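Long-range contact in aldehyde dehydrogenase family protein (Pseudomonas syringae pv. tomato, PDB 6X9L), which oxidises long-chain aliphatic aldehydes, probably with NAD+ as electron acceptor, and binds octanal in its substrate pocket: residues Pro332-Ile346 with Gly360-Thr373. The protein carries 1 engineered substitution. Residues are numbered along the deposited sequence; the frame is centred on the assembly and turned at random.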
loop_
_atom_site.group_PDB
_atom_site.type_symbol
_atom_site.label_atom_id
_atom_site.label_comp_id
_atom_site.label_asym_id
_atom_site.label_seq_id
_atom_site.Cartn_x
_atom_site.Cartn_y
_atom_site.Cartn_z
ATOM N N PRO A 332 -17.664 -30.821 6.854
ATOM C CA PRO A 332 -16.339 -31.118 7.401
ATOM C C PRO A 332 -15.391 -29.934 7.234
ATOM O O PRO A 332 -15.665 -28.961 6.520
ATOM C CB PRO A 332 -15.879 -32.320 6.575
ATOM C CG PRO A 332 -16.596 -32.170 5.265
ATOM C CD PRO A 332 -17.918 -31.521 5.581
ATOM N N ILE A 333 -14.263 -30.019 7.948
ATOM C CA ILE A 333 -13.146 -29.160 7.613
ATOM C C ILE A 333 -12.858 -29.376 6.136
ATOM O O ILE A 333 -13.124 -30.453 5.586
ATOM C CB ILE A 333 -11.930 -29.469 8.498
ATOM C CG1 ILE A 333 -12.215 -28.972 9.905
ATOM C CG2 ILE A 333 -10.664 -28.775 7.976
ATOM C CD1 ILE A 333 -12.366 -27.469 9.954
ATOM N N ALA A 334 -12.354 -28.330 5.474
ATOM C CA ALA A 334 -12.321 -28.282 4.014
ATOM C C ALA A 334 -11.343 -29.271 3.372
ATOM O O ALA A 334 -11.530 -29.620 2.197
ATOM C CB ALA A 334 -11.970 -26.866 3.566
ATOM N N ASN A 335 -10.310 -29.717 4.097
ATOM C CA ASN A 335 -9.295 -30.592 3.515
ATOM C C ASN A 335 -8.387 -31.185 4.597
ATOM O O ASN A 335 -8.320 -30.699 5.738
ATOM C CB ASN A 335 -8.448 -29.862 2.458
ATOM C CG ASN A 335 -7.899 -28.505 2.935
ATOM O OD1 ASN A 335 -6.964 -28.449 3.735
ATOM N ND2 ASN A 335 -8.458 -27.409 2.400
ATOM N N GLU A 336 -7.661 -32.236 4.199
ATOM C CA GLU A 336 -6.907 -33.049 5.151
ATOM C C GLU A 336 -5.850 -32.233 5.891
ATOM O O GLU A 336 -5.698 -32.351 7.116
ATOM C CB GLU A 336 -6.262 -34.226 4.428
ATOM C CG GLU A 336 -5.456 -35.096 5.368
ATOM C CD GLU A 336 -5.217 -36.482 4.827
ATOM O OE1 GLU A 336 -5.180 -36.644 3.585
ATOM O OE2 GLU A 336 -5.072 -37.408 5.655
ATOM N N ALA A 337 -5.092 -31.418 5.164
ATOM C CA ALA A 337 -4.110 -30.548 5.803
ATOM C C ALA A 337 -4.747 -29.669 6.878
ATOM O O ALA A 337 -4.281 -29.635 8.023
ATOM C CB ALA A 337 -3.409 -29.689 4.753
ATOM N N GLN A 338 -5.833 -28.970 6.544
ATOM C CA GLN A 338 -6.479 -28.127 7.550
ATOM C C GLN A 338 -7.015 -28.950 8.723
ATOM O O GLN A 338 -6.907 -28.532 9.884
ATOM C CB GLN A 338 -7.613 -27.311 6.932
ATOM C CG GLN A 338 -8.141 -26.262 7.883
ATOM C CD GLN A 338 -7.061 -25.289 8.286
ATOM O OE1 GLN A 338 -6.196 -24.946 7.482
ATOM N NE2 GLN A 338 -7.080 -24.860 9.541
ATOM N N PHE A 339 -7.620 -30.108 8.437
ATOM C CA PHE A 339 -8.125 -30.982 9.489
ATOM C C PHE A 339 -7.060 -31.248 10.533
ATOM O O PHE A 339 -7.315 -31.145 11.738
ATOM C CB PHE A 339 -8.612 -32.305 8.897
ATOM C CG PHE A 339 -9.020 -33.327 9.931
ATOM C CD1 PHE A 339 -10.173 -33.148 10.691
ATOM C CD2 PHE A 339 -8.258 -34.480 10.142
ATOM C CE1 PHE A 339 -10.559 -34.083 11.641
ATOM C CE2 PHE A 339 -8.647 -35.439 11.105
ATOM C CZ PHE A 339 -9.805 -35.221 11.861
ATOM N N HIS A 340 -5.853 -31.614 10.079
ATOM C CA HIS A 340 -4.784 -31.994 10.998
ATOM C C HIS A 340 -4.248 -30.792 11.755
ATOM O O HIS A 340 -3.792 -30.920 12.900
ATOM C CB HIS A 340 -3.640 -32.652 10.244
ATOM C CG HIS A 340 -3.987 -33.976 9.658
ATOM N ND1 HIS A 340 -4.405 -35.039 10.428
ATOM C CD2 HIS A 340 -3.957 -34.421 8.381
ATOM C CE1 HIS A 340 -4.627 -36.081 9.649
ATOM N NE2 HIS A 340 -4.357 -35.734 8.403
ATOM N N ARG A 341 -4.249 -29.630 11.112
ATOM C CA ARG A 341 -3.798 -28.423 11.784
ATOM C C ARG A 341 -4.726 -28.091 12.952
ATOM O O ARG A 341 -4.272 -27.941 14.091
ATOM C CB ARG A 341 -3.704 -27.280 10.766
ATOM C CG ARG A 341 -2.287 -26.752 10.575
ATOM C CD ARG A 341 -1.912 -26.497 9.116
ATOM N NE ARG A 341 -2.959 -25.832 8.359
ATOM C CZ ARG A 341 -3.006 -25.826 7.031
ATOM N NH1 ARG A 341 -2.054 -26.433 6.341
ATOM N NH2 ARG A 341 -4.001 -25.209 6.393
ATOM N N VAL A 342 -6.038 -28.029 12.692
ATOM C CA VAL A 342 -7.016 -27.745 13.745
ATOM C C VAL A 342 -6.884 -28.748 14.890
ATOM O O VAL A 342 -6.846 -28.379 16.073
ATOM C CB VAL A 342 -8.436 -27.753 13.157
ATOM C CG1 VAL A 342 -9.450 -27.587 14.251
ATOM C CG2 VAL A 342 -8.565 -26.642 12.142
ATOM N N GLN A 343 -6.820 -30.034 14.547
ATOM C CA GLN A 343 -6.638 -31.088 15.539
ATOM C C GLN A 343 -5.421 -30.824 16.420
ATOM O O GLN A 343 -5.451 -31.069 17.632
ATOM C CB GLN A 343 -6.515 -32.429 14.822
ATOM C CG GLN A 343 -7.447 -33.499 15.340
ATOM C CD GLN A 343 -8.903 -33.127 15.270
ATOM O OE1 GLN A 343 -9.696 -33.586 16.082
ATOM N NE2 GLN A 343 -9.270 -32.303 14.304
ATOM N N ALA A 344 -4.340 -30.316 15.831
ATOM C CA ALA A 344 -3.158 -30.014 16.631
ATOM C C ALA A 344 -3.417 -28.848 17.575
ATOM O O ALA A 344 -2.936 -28.841 18.714
ATOM C CB ALA A 344 -1.970 -29.713 15.721
ATOM N N MET A 345 -4.175 -27.851 17.113
ATOM C CA MET A 345 -4.487 -26.701 17.953
ATOM C C MET A 345 -5.365 -27.099 19.132
ATOM O O MET A 345 -5.193 -26.577 20.240
ATOM C CB MET A 345 -5.162 -25.609 17.122
ATOM C CG MET A 345 -4.216 -24.879 16.167
ATOM S SD MET A 345 -2.606 -24.571 16.920
ATOM C CE MET A 345 -2.902 -23.186 18.008
ATOM N N ILE A 346 -6.329 -27.999 18.906
ATOM C CA ILE A 346 -7.164 -28.483 20.001
ATOM C C ILE A 346 -6.305 -29.188 21.041
ATOM O O ILE A 346 -6.388 -28.903 22.242
ATOM C CB ILE A 346 -8.269 -29.411 19.472
ATOM C CG1 ILE A 346 -9.175 -28.682 18.493
ATOM C CG2 ILE A 346 -9.101 -29.920 20.594
ATOM C CD1 ILE A 346 -10.153 -29.630 17.814
ATOM N N GLY A 360 -13.607 -31.312 21.594
ATOM C CA GLY A 360 -12.432 -32.107 21.869
ATOM C C GLY A 360 -11.824 -32.616 20.580
ATOM O O GLY A 360 -12.281 -32.268 19.487
ATOM N N PRO A 361 -10.786 -33.442 20.667
ATOM C CA PRO A 361 -10.169 -33.987 19.453
ATOM C C PRO A 361 -10.924 -35.203 18.924
ATOM O O PRO A 361 -11.814 -35.763 19.571
ATOM C CB PRO A 361 -8.756 -34.369 19.914
ATOM C CG PRO A 361 -8.903 -34.702 21.326
ATOM C CD PRO A 361 -10.004 -33.790 21.868
ATOM N N GLY A 362 -10.547 -35.605 17.725
ATOM C CA GLY A 362 -11.150 -36.772 17.111
ATOM C C GLY A 362 -12.196 -36.415 16.071
ATOM O O GLY A 362 -12.873 -35.381 16.146
ATOM N N ARG A 363 -12.332 -37.282 15.075
ATOM C CA ARG A 363 -13.446 -37.158 14.148
ATOM C C ARG A 363 -14.776 -37.203 14.898
ATOM O O ARG A 363 -14.914 -37.872 15.924
ATOM C CB ARG A 363 -13.386 -38.264 13.095
ATOM C CG ARG A 363 -12.600 -37.824 11.875
ATOM C CD ARG A 363 -12.052 -38.961 11.056
ATOM N NE ARG A 363 -10.749 -38.606 10.494
ATOM C CZ ARG A 363 -10.466 -38.562 9.197
ATOM N NH1 ARG A 363 -11.392 -38.863 8.301
ATOM N NH2 ARG A 363 -9.250 -38.228 8.799
ATOM N N VAL A 364 -15.755 -36.471 14.371
ATOM C CA VAL A 364 -17.110 -36.505 14.911
ATOM C C VAL A 364 -17.689 -37.906 14.787
ATOM O O VAL A 364 -17.673 -38.508 13.706
ATOM C CB VAL A 364 -18.005 -35.501 14.176
ATOM C CG1 VAL A 364 -19.451 -35.621 14.664
ATOM C CG2 VAL A 364 -17.443 -34.103 14.301
ATOM N N GLN A 365 -18.229 -38.417 15.898
ATOM C CA GLN A 365 -18.720 -39.787 15.942
ATOM C C GLN A 365 -19.829 -39.993 14.915
ATOM O O GLN A 365 -20.730 -39.163 14.780
ATOM C CB GLN A 365 -19.212 -40.073 17.359
ATOM C CG GLN A 365 -19.871 -41.398 17.585
ATOM C CD GLN A 365 -20.173 -41.602 19.054
ATOM O OE1 GLN A 365 -20.785 -40.750 19.697
ATOM N NE2 GLN A 365 -19.708 -42.710 19.602
ATOM N N GLY A 366 -19.765 -41.094 14.174
ATOM C CA GLY A 366 -20.749 -41.356 13.137
ATOM C C GLY A 366 -20.427 -40.764 11.776
ATOM O O GLY A 366 -21.147 -41.045 10.803
ATOM N N HIS A 367 -19.391 -39.925 11.691
ATOM C CA HIS A 367 -18.789 -39.481 10.436
ATOM C C HIS A 367 -17.286 -39.729 10.537
ATOM O O HIS A 367 -16.492 -38.783 10.572
ATOM C CB HIS A 367 -19.084 -38.020 10.161
ATOM C CG HIS A 367 -20.538 -37.723 10.029
ATOM N ND1 HIS A 367 -21.312 -37.301 11.092
ATOM C CD2 HIS A 367 -21.369 -37.803 8.962
ATOM C CE1 HIS A 367 -22.555 -37.121 10.684
ATOM N NE2 HIS A 367 -22.615 -37.414 9.394
ATOM N N GLU A 368 -16.902 -41.009 10.616
ATOM C CA GLU A 368 -15.487 -41.347 10.685
ATOM C C GLU A 368 -14.795 -41.136 9.340
ATOM O O GLU A 368 -13.613 -40.771 9.306
ATOM C CB GLU A 368 -15.314 -42.784 11.182
ATOM C CG GLU A 368 -15.383 -42.929 12.717
ATOM C CD GLU A 368 -16.803 -42.820 13.297
ATOM O OE1 GLU A 368 -17.779 -43.192 12.607
ATOM O OE2 GLU A 368 -16.944 -42.369 14.457
ATOM N N GLN A 369 -15.503 -41.346 8.232
ATOM C CA GLN A 369 -15.003 -40.946 6.921
ATOM C C GLN A 369 -15.332 -39.469 6.670
ATOM O O GLN A 369 -16.488 -39.056 6.823
ATOM C CB GLN A 369 -15.631 -41.828 5.840
ATOM C CG GLN A 369 -14.734 -42.089 4.664
ATOM C CD GLN A 369 -15.524 -42.323 3.396
ATOM O OE1 GLN A 369 -16.708 -41.995 3.332
ATOM N NE2 GLN A 369 -14.877 -42.881 2.375
ATOM N N GLY A 370 -14.328 -38.680 6.295
ATOM C CA GLY A 370 -14.511 -37.253 6.121
ATOM C C GLY A 370 -13.899 -36.445 7.261
ATOM O O GLY A 370 -13.857 -36.875 8.422
ATOM N N PHE A 371 -13.433 -35.240 6.932
ATOM C CA PHE A 371 -12.664 -34.428 7.878
ATOM C C PHE A 371 -13.538 -33.713 8.884
ATOM O O PHE A 371 -13.331 -32.541 9.196
ATOM C CB PHE A 371 -11.789 -33.449 7.102
ATOM C CG PHE A 371 -10.847 -34.150 6.171
ATOM C CD1 PHE A 371 -9.997 -35.150 6.658
ATOM C CD2 PHE A 371 -10.873 -33.895 4.813
ATOM C CE1 PHE A 371 -9.161 -35.842 5.816
ATOM C CE2 PHE A 371 -10.040 -34.591 3.963
ATOM C CZ PHE A 371 -9.183 -35.570 4.470
ATOM N N TYR A 372 -14.503 -34.442 9.427
ATOM C CA TYR A 372 -15.483 -33.864 10.329
ATOM C C TYR A 372 -14.840 -33.575 11.681
ATOM O O TYR A 372 -14.283 -34.479 12.311
ATOM C CB TYR A 372 -16.654 -34.828 10.466
ATOM C CG TYR A 372 -17.463 -34.984 9.195
ATOM C CD1 TYR A 372 -18.485 -34.090 8.881
ATOM C CD2 TYR A 372 -17.203 -36.018 8.303
ATOM C CE1 TYR A 372 -19.225 -34.224 7.724
ATOM C CE2 TYR A 372 -17.937 -36.162 7.154
ATOM C CZ TYR A 372 -18.944 -35.259 6.870
ATOM O OH TYR A 372 -19.666 -35.398 5.722
ATOM N N THR A 373 -14.925 -32.329 12.135
ATOM C CA THR A 373 -14.250 -31.885 13.349
ATOM C C THR A 373 -15.284 -31.436 14.379
ATOM O O THR A 373 -16.292 -30.821 14.035
ATOM C CB THR A 373 -13.261 -30.745 13.022
ATOM O OG1 THR A 373 -12.151 -31.268 12.276
ATOM C CG2 THR A 373 -12.733 -30.096 14.277
HETATM O O HOH W 1 -12.227 -32.786 16.643
#
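Phe339 and Phe371 reach each other through different first torsions: CG of Phe339 stands anti to its backbone N (chi1 174°), whereas CG of Phe371 lies beside its own N (chi1 -59°). Their rings meet obliquely, centroids 5.6 Å apart, and CB of Phe339 rests 3.8 Å from CB of Phe371. Beyond this pair the Phe371 ring slides under the first turn of the helix, one face against the backbone of Asn335 and Glu336. Thr373 OG1 sits at the edge of the Phe339 ring, near its plane, while the chain of Arg363, bent at chi3, crosses the CE2-CZ end of the ring at about a right angle, its guanidinium steeply inclined to the ring; that group forms a salt bridge with Glu42. Helix 336-351 thus packs against the long loop between the antiparallel strands 355-358 and 376-379, at one margin of the seven-stranded sheet in this aldehyde dehydrogenase fold. Asn335 caps the helix, its OD1 accepting from Gln338 N, and its side chain lies about 6 Å from the bound NAD. Just upstream, Pro332 lays CB over the centre of the Tyr372 ring in a CH-pi contact, 3.9 Å from the centroid; His367 CB lies over the opposite face, toward its rim. Ile333 N donates to Phe371 O (3.0 Å), tying the chain before the helix to the loop. Further along the helix, Gln343 bends at chi2 (58°) and its OE1 accepts from Gly362 N at 2.7 Å; a water also reaches this oxygen and Gly362 O. Ile346 closes the far end, its CG2 4.2 Å from Pro361 CD.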